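Local atomic coordinates of triosephosphate isomerase (Toxoplasma gondii, PDB entry 5UPR), a protein that probably interconverts D-glyceraldehyde 3-phosphate and dihydroxyacetone phosphate, a step shared by glycolysis and gluconeogenesis, working as a homodimer. Residues 116-128 with 160-174. Sequence-based numbering, arbitrary orientation.
Sequences SNQVVAKKVRAAL and AVRQAVPEADAWKSI. With SO4 (sulfate ion), chain F.
Neighbouring outer helices of the TIM barrel pack here through alanines: A121 sets its methyl between those of A160 and A164, with CB of A121 3.8 Å from CB of A164 and 3.3 Å from the carbonyl O of A160. The axes of 117-128 and 160-164 approach to 8.2 Å with a crossing angle of -43°, a spacing consistent with the small side chains between them. Toward the barrel, V124 CG1 meets V161 CG1 at 4.0 Å, the two side chains crossing nearly at right angles. L128 CD1 then touches V165 CG1, A170 CB and I174 CD1, while its CD2 lies against S173 CB. L128 thus packs against the connection of the (beta/alpha)8 barrel that leads from the end of helix 150-164 through the 3-10 turn 169-172 to the start of strand 174-178; V134 of the adjacent strand 133-138 also touches L128.

On the outer side, R125 reaches across the end of helix 150-164. With CG anti to the backbone N (chi1 175°) and a bend at chi2, its aliphatic part passes A164 O, and NH1 donates to that oxygen over 2.9 Å, nearly straight at 167°. The acceptor lies in the guanidinium plane, whereas NH1 is itself tilted out of the carbonyl plane of A164. A sulfate, probably from the crystallisation liquor, also binds at this group's edge, NH1 to O1 (2.7 Å) and NH2 to O2, and NE donates to OD1 of N129. At the other end, one water links Q118 NE2 with Q163 OE1.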
loop_
_atom_site.group_PDB
_atom_site.type_symbol
_atom_site.label_atom_id
_atom_site.label_comp_id
_atom_site.label_asym_id
_atom_site.label_seq_id
_atom_site.Cartn_x
_atom_site.Cartn_y
_atom_site.Cartn_z
ATOM N N SER A 116 -10.163 -2.568 -11.483
ATOM C CA SER A 116 -11.406 -2.439 -12.225
ATOM C C SER A 116 -12.515 -1.810 -11.397
ATOM O O SER A 116 -12.386 -1.658 -10.142
ATOM C CB SER A 116 -11.876 -3.826 -12.649
ATOM O OG SER A 116 -12.294 -4.584 -11.509
ATOM N N ASN A 117 -13.629 -1.460 -12.067
ATOM C CA ASN A 117 -14.811 -0.980 -11.358
ATOM C C ASN A 117 -15.181 -1.957 -10.270
ATOM O O ASN A 117 -15.540 -1.528 -9.183
ATOM C CB ASN A 117 -16.003 -0.860 -12.317
ATOM C CG ASN A 117 -15.857 0.318 -13.273
ATOM O OD1 ASN A 117 -14.972 1.172 -13.112
ATOM N ND2 ASN A 117 -16.737 0.343 -14.295
ATOM N N GLN A 118 -15.117 -3.253 -10.580
ATOM C CA GLN A 118 -15.505 -4.312 -9.632
ATOM C C GLN A 118 -14.566 -4.416 -8.408
ATOM O O GLN A 118 -15.005 -4.579 -7.288
ATOM C CB GLN A 118 -15.597 -5.689 -10.365
ATOM C CG GLN A 118 -16.805 -5.725 -11.366
ATOM C CD GLN A 118 -16.697 -4.776 -12.605
ATOM O OE1 GLN A 118 -15.578 -4.526 -13.188
ATOM N NE2 GLN A 118 -17.893 -4.229 -13.041
ATOM N N VAL A 119 -13.261 -4.288 -8.648
ATOM C CA VAL A 119 -12.264 -4.294 -7.561
ATOM C C VAL A 119 -12.413 -3.092 -6.645
ATOM O O VAL A 119 -12.394 -3.242 -5.381
ATOM C CB VAL A 119 -10.837 -4.442 -8.125
ATOM C CG1 VAL A 119 -9.784 -4.109 -7.069
ATOM C CG2 VAL A 119 -10.649 -5.841 -8.711
ATOM N N VAL A 120 -12.637 -1.914 -7.246
ATOM C CA VAL A 120 -12.883 -0.717 -6.424
ATOM C C VAL A 120 -14.110 -0.947 -5.543
ATOM O O VAL A 120 -14.112 -0.620 -4.338
ATOM C CB VAL A 120 -13.028 0.562 -7.300
ATOM C CG1 VAL A 120 -13.509 1.736 -6.439
ATOM C CG2 VAL A 120 -11.741 0.880 -8.063
ATOM N N ALA A 121 -15.174 -1.485 -6.156
ATOM C CA ALA A 121 -16.406 -1.721 -5.413
ATOM C C ALA A 121 -16.182 -2.675 -4.231
ATOM O O ALA A 121 -16.734 -2.462 -3.116
ATOM C CB ALA A 121 -17.443 -2.273 -6.357
ATOM N N LYS A 122 -15.419 -3.756 -4.475
ATOM C CA LYS A 122 -15.096 -4.686 -3.400
ATOM C C LYS A 122 -14.323 -4.001 -2.273
ATOM O O LYS A 122 -14.599 -4.250 -1.087
ATOM C CB LYS A 122 -14.292 -5.855 -3.936
ATOM C CG LYS A 122 -13.932 -6.936 -2.949
ATOM C CD LYS A 122 -13.316 -8.145 -3.651
ATOM C CE LYS A 122 -13.018 -9.219 -2.615
ATOM N NZ LYS A 122 -14.160 -10.098 -2.278
ATOM N N LYS A 123 -13.368 -3.115 -2.627
ATOM C CA LYS A 123 -12.663 -2.360 -1.588
ATOM C C LYS A 123 -13.645 -1.481 -0.791
ATOM O O LYS A 123 -13.519 -1.387 0.442
ATOM C CB LYS A 123 -11.556 -1.514 -2.164
ATOM C CG LYS A 123 -10.394 -2.254 -2.757
ATOM C CD LYS A 123 -9.296 -1.385 -3.371
ATOM C CE LYS A 123 -8.117 -2.234 -3.667
ATOM N NZ LYS A 123 -6.843 -1.527 -3.674
ATOM N N VAL A 124 -14.573 -0.831 -1.488
ATOM C CA VAL A 124 -15.526 0.086 -0.827
ATOM C C VAL A 124 -16.376 -0.696 0.199
ATOM O O VAL A 124 -16.506 -0.286 1.368
ATOM C CB VAL A 124 -16.425 0.861 -1.807
ATOM C CG1 VAL A 124 -17.459 1.697 -1.046
ATOM C CG2 VAL A 124 -15.614 1.785 -2.720
ATOM N N ARG A 125 -16.946 -1.804 -0.250
ATOM C CA ARG A 125 -17.774 -2.637 0.621
ATOM C C ARG A 125 -17.009 -3.093 1.879
ATOM O O ARG A 125 -17.554 -3.072 2.985
ATOM C CB ARG A 125 -18.254 -3.892 -0.122
ATOM C CG ARG A 125 -19.030 -4.900 0.688
ATOM C CD ARG A 125 -20.252 -4.198 1.311
ATOM N NE ARG A 125 -21.066 -5.028 2.224
ATOM C CZ ARG A 125 -22.150 -5.735 1.932
ATOM N NH1 ARG A 125 -22.715 -5.716 0.720
ATOM N NH2 ARG A 125 -22.649 -6.518 2.859
ATOM N N ALA A 126 -15.775 -3.552 1.686
ATOM C CA ALA A 126 -14.948 -4.024 2.783
ATOM C C ALA A 126 -14.666 -2.910 3.792
ATOM O O ALA A 126 -14.741 -3.109 5.022
ATOM C CB ALA A 126 -13.661 -4.585 2.253
ATOM N N ALA A 127 -14.375 -1.713 3.258
ATOM C CA ALA A 127 -14.089 -0.540 4.085
ATOM C C ALA A 127 -15.304 -0.141 4.927
ATOM O O ALA A 127 -15.214 0.085 6.154
ATOM C CB ALA A 127 -13.630 0.597 3.204
ATOM N N LEU A 128 -16.457 -0.039 4.251
ATOM C CA LEU A 128 -17.698 0.321 4.964
ATOM C C LEU A 128 -18.097 -0.722 5.980
ATOM O O LEU A 128 -18.532 -0.369 7.091
ATOM C CB LEU A 128 -18.819 0.546 3.948
ATOM C CG LEU A 128 -18.706 1.663 2.937
ATOM C CD1 LEU A 128 -19.874 1.568 1.943
ATOM C CD2 LEU A 128 -18.602 3.009 3.668
ATOM N N ALA A 160 -21.277 -0.247 -10.321
ATOM C CA ALA A 160 -20.488 -1.311 -9.793
ATOM C C ALA A 160 -20.412 -1.230 -8.254
ATOM O O ALA A 160 -20.501 -2.216 -7.559
ATOM C CB ALA A 160 -19.058 -1.272 -10.375
ATOM N N VAL A 161 -20.268 -0.012 -7.727
ATOM C CA VAL A 161 -20.248 0.191 -6.289
ATOM C C VAL A 161 -21.578 -0.141 -5.649
ATOM O O VAL A 161 -21.629 -0.816 -4.623
ATOM C CB VAL A 161 -19.757 1.580 -5.882
ATOM C CG1 VAL A 161 -19.745 1.721 -4.341
ATOM C CG2 VAL A 161 -18.329 1.795 -6.407
ATOM N N ARG A 162 -22.673 0.273 -6.265
ATOM C CA ARG A 162 -24.025 -0.079 -5.778
ATOM C C ARG A 162 -24.263 -1.593 -5.745
ATOM O O ARG A 162 -24.907 -2.087 -4.812
ATOM C CB ARG A 162 -25.118 0.592 -6.602
ATOM C CG ARG A 162 -26.526 0.510 -5.991
ATOM C CD ARG A 162 -27.656 0.571 -6.954
ATOM N NE ARG A 162 -27.513 -0.468 -7.949
ATOM C CZ ARG A 162 -27.816 -1.751 -7.737
ATOM N NH1 ARG A 162 -28.246 -2.206 -6.545
ATOM N NH2 ARG A 162 -27.613 -2.628 -8.708
ATOM N N GLN A 163 -23.758 -2.336 -6.742
ATOM C CA GLN A 163 -23.935 -3.816 -6.753
ATOM C C GLN A 163 -23.273 -4.449 -5.556
ATOM O O GLN A 163 -23.800 -5.363 -4.985
ATOM C CB GLN A 163 -23.413 -4.426 -8.049
ATOM C CG GLN A 163 -24.321 -4.094 -9.203
ATOM C CD GLN A 163 -23.761 -4.413 -10.563
ATOM O OE1 GLN A 163 -22.530 -4.542 -10.780
ATOM N NE2 GLN A 163 -24.653 -4.390 -11.537
ATOM N N ALA A 164 -22.104 -3.938 -5.176
ATOM C CA ALA A 164 -21.385 -4.400 -3.996
ATOM C C ALA A 164 -21.917 -3.820 -2.675
ATOM O O ALA A 164 -21.723 -4.424 -1.627
ATOM C CB ALA A 164 -19.933 -4.054 -4.126
ATOM N N VAL A 165 -22.508 -2.637 -2.718
ATOM C CA VAL A 165 -23.101 -1.995 -1.559
ATOM C C VAL A 165 -24.581 -1.645 -1.904
ATOM O O VAL A 165 -24.918 -0.462 -2.132
ATOM C CB VAL A 165 -22.338 -0.715 -1.202
ATOM C CG1 VAL A 165 -22.730 -0.291 0.203
ATOM C CG2 VAL A 165 -20.843 -0.931 -1.275
ATOM N N PRO A 166 -25.458 -2.661 -1.964
ATOM C CA PRO A 166 -26.838 -2.380 -2.300
ATOM C C PRO A 166 -27.659 -1.741 -1.146
ATOM O O PRO A 166 -28.742 -1.258 -1.388
ATOM C CB PRO A 166 -27.405 -3.759 -2.662
ATOM C CG PRO A 166 -26.550 -4.753 -1.871
ATOM C CD PRO A 166 -25.182 -4.102 -1.891
ATOM N N GLU A 167 -27.183 -1.776 0.079
ATOM C CA GLU A 167 -27.925 -1.167 1.191
ATOM C C GLU A 167 -27.697 0.327 1.233
ATOM O O GLU A 167 -26.547 0.772 1.381
ATOM C CB GLU A 167 -27.500 -1.752 2.542
ATOM C CG GLU A 167 -28.663 -2.050 3.453
ATOM C CD GLU A 167 -28.350 -1.844 4.926
ATOM O OE1 GLU A 167 -27.176 -1.541 5.306
ATOM O OE2 GLU A 167 -29.348 -1.966 5.668
ATOM N N ALA A 168 -28.795 1.059 1.216
ATOM C CA ALA A 168 -28.718 2.535 1.172
ATOM C C ALA A 168 -28.076 3.121 2.443
ATOM O O ALA A 168 -27.369 4.119 2.360
ATOM C CB ALA A 168 -30.121 3.152 0.943
ATOM N N ASP A 169 -28.312 2.498 3.603
ATOM C CA ASP A 169 -27.777 3.051 4.855
ATOM C C ASP A 169 -26.230 3.135 4.838
ATOM O O ASP A 169 -25.669 4.042 5.462
ATOM C CB ASP A 169 -28.170 2.182 6.073
ATOM C CG ASP A 169 -27.718 2.816 7.424
ATOM O OD1 ASP A 169 -28.148 3.984 7.673
ATOM O OD2 ASP A 169 -26.896 2.197 8.185
ATOM N N ALA A 170 -25.561 2.196 4.148
ATOM C CA ALA A 170 -24.109 2.169 4.148
ATOM C C ALA A 170 -23.497 3.425 3.481
ATOM O O ALA A 170 -22.379 3.866 3.840
ATOM C CB ALA A 170 -23.614 0.872 3.485
ATOM N N TRP A 171 -24.258 3.981 2.522
ATOM C CA TRP A 171 -23.834 5.129 1.765
ATOM C C TRP A 171 -23.713 6.417 2.599
ATOM O O TRP A 171 -23.133 7.413 2.093
ATOM C CB TRP A 171 -24.771 5.376 0.560
ATOM C CG TRP A 171 -24.544 4.376 -0.525
ATOM C CD1 TRP A 171 -24.868 3.076 -0.487
ATOM C CD2 TRP A 171 -23.940 4.614 -1.790
ATOM N NE1 TRP A 171 -24.497 2.480 -1.659
ATOM C CE2 TRP A 171 -23.927 3.400 -2.476
ATOM C CE3 TRP A 171 -23.387 5.734 -2.392
ATOM C CZ2 TRP A 171 -23.399 3.249 -3.751
ATOM C CZ3 TRP A 171 -22.896 5.626 -3.690
ATOM C CH2 TRP A 171 -22.852 4.377 -4.339
ATOM N N LYS A 172 -24.215 6.414 3.857
ATOM C CA LYS A 172 -23.976 7.530 4.773
ATOM C C LYS A 172 -22.529 7.949 4.937
ATOM O O LYS A 172 -22.233 9.142 5.126
ATOM C CB LYS A 172 -24.593 7.281 6.136
ATOM C CG LYS A 172 -23.918 6.222 6.998
ATOM C CD LYS A 172 -24.940 5.759 8.084
ATOM C CE LYS A 172 -24.436 5.198 9.397
ATOM N NZ LYS A 172 -23.452 4.188 9.056
ATOM N N SER A 173 -21.615 6.997 4.840
ATOM C CA SER A 173 -20.192 7.265 5.086
ATOM C C SER A 173 -19.378 7.331 3.795
ATOM O O SER A 173 -18.148 7.121 3.834
ATOM C CB SER A 173 -19.682 6.133 5.962
ATOM O OG SER A 173 -20.362 6.102 7.194
ATOM N N ILE A 174 -20.032 7.604 2.662
ATOM C CA ILE A 174 -19.383 7.876 1.375
ATOM C C ILE A 174 -19.435 9.367 1.013
ATOM O O ILE A 174 -20.431 10.012 1.228
ATOM C CB ILE A 174 -20.041 7.064 0.251
ATOM C CG1 ILE A 174 -19.654 5.568 0.415
ATOM C CG2 ILE A 174 -19.671 7.536 -1.130
ATOM C CD1 ILE A 174 -20.356 4.669 -0.533
HETATM S S SO4 F . -25.301 -7.935 0.558
HETATM O O1 SO4 F . -25.333 -6.490 0.885
HETATM O O2 SO4 F . -24.626 -8.640 1.668
HETATM O O3 SO4 F . -26.714 -8.378 0.482
HETATM O O4 SO4 F . -24.629 -8.191 -0.744
HETATM O O HOH W 1 -19.928 -4.988 -10.844
#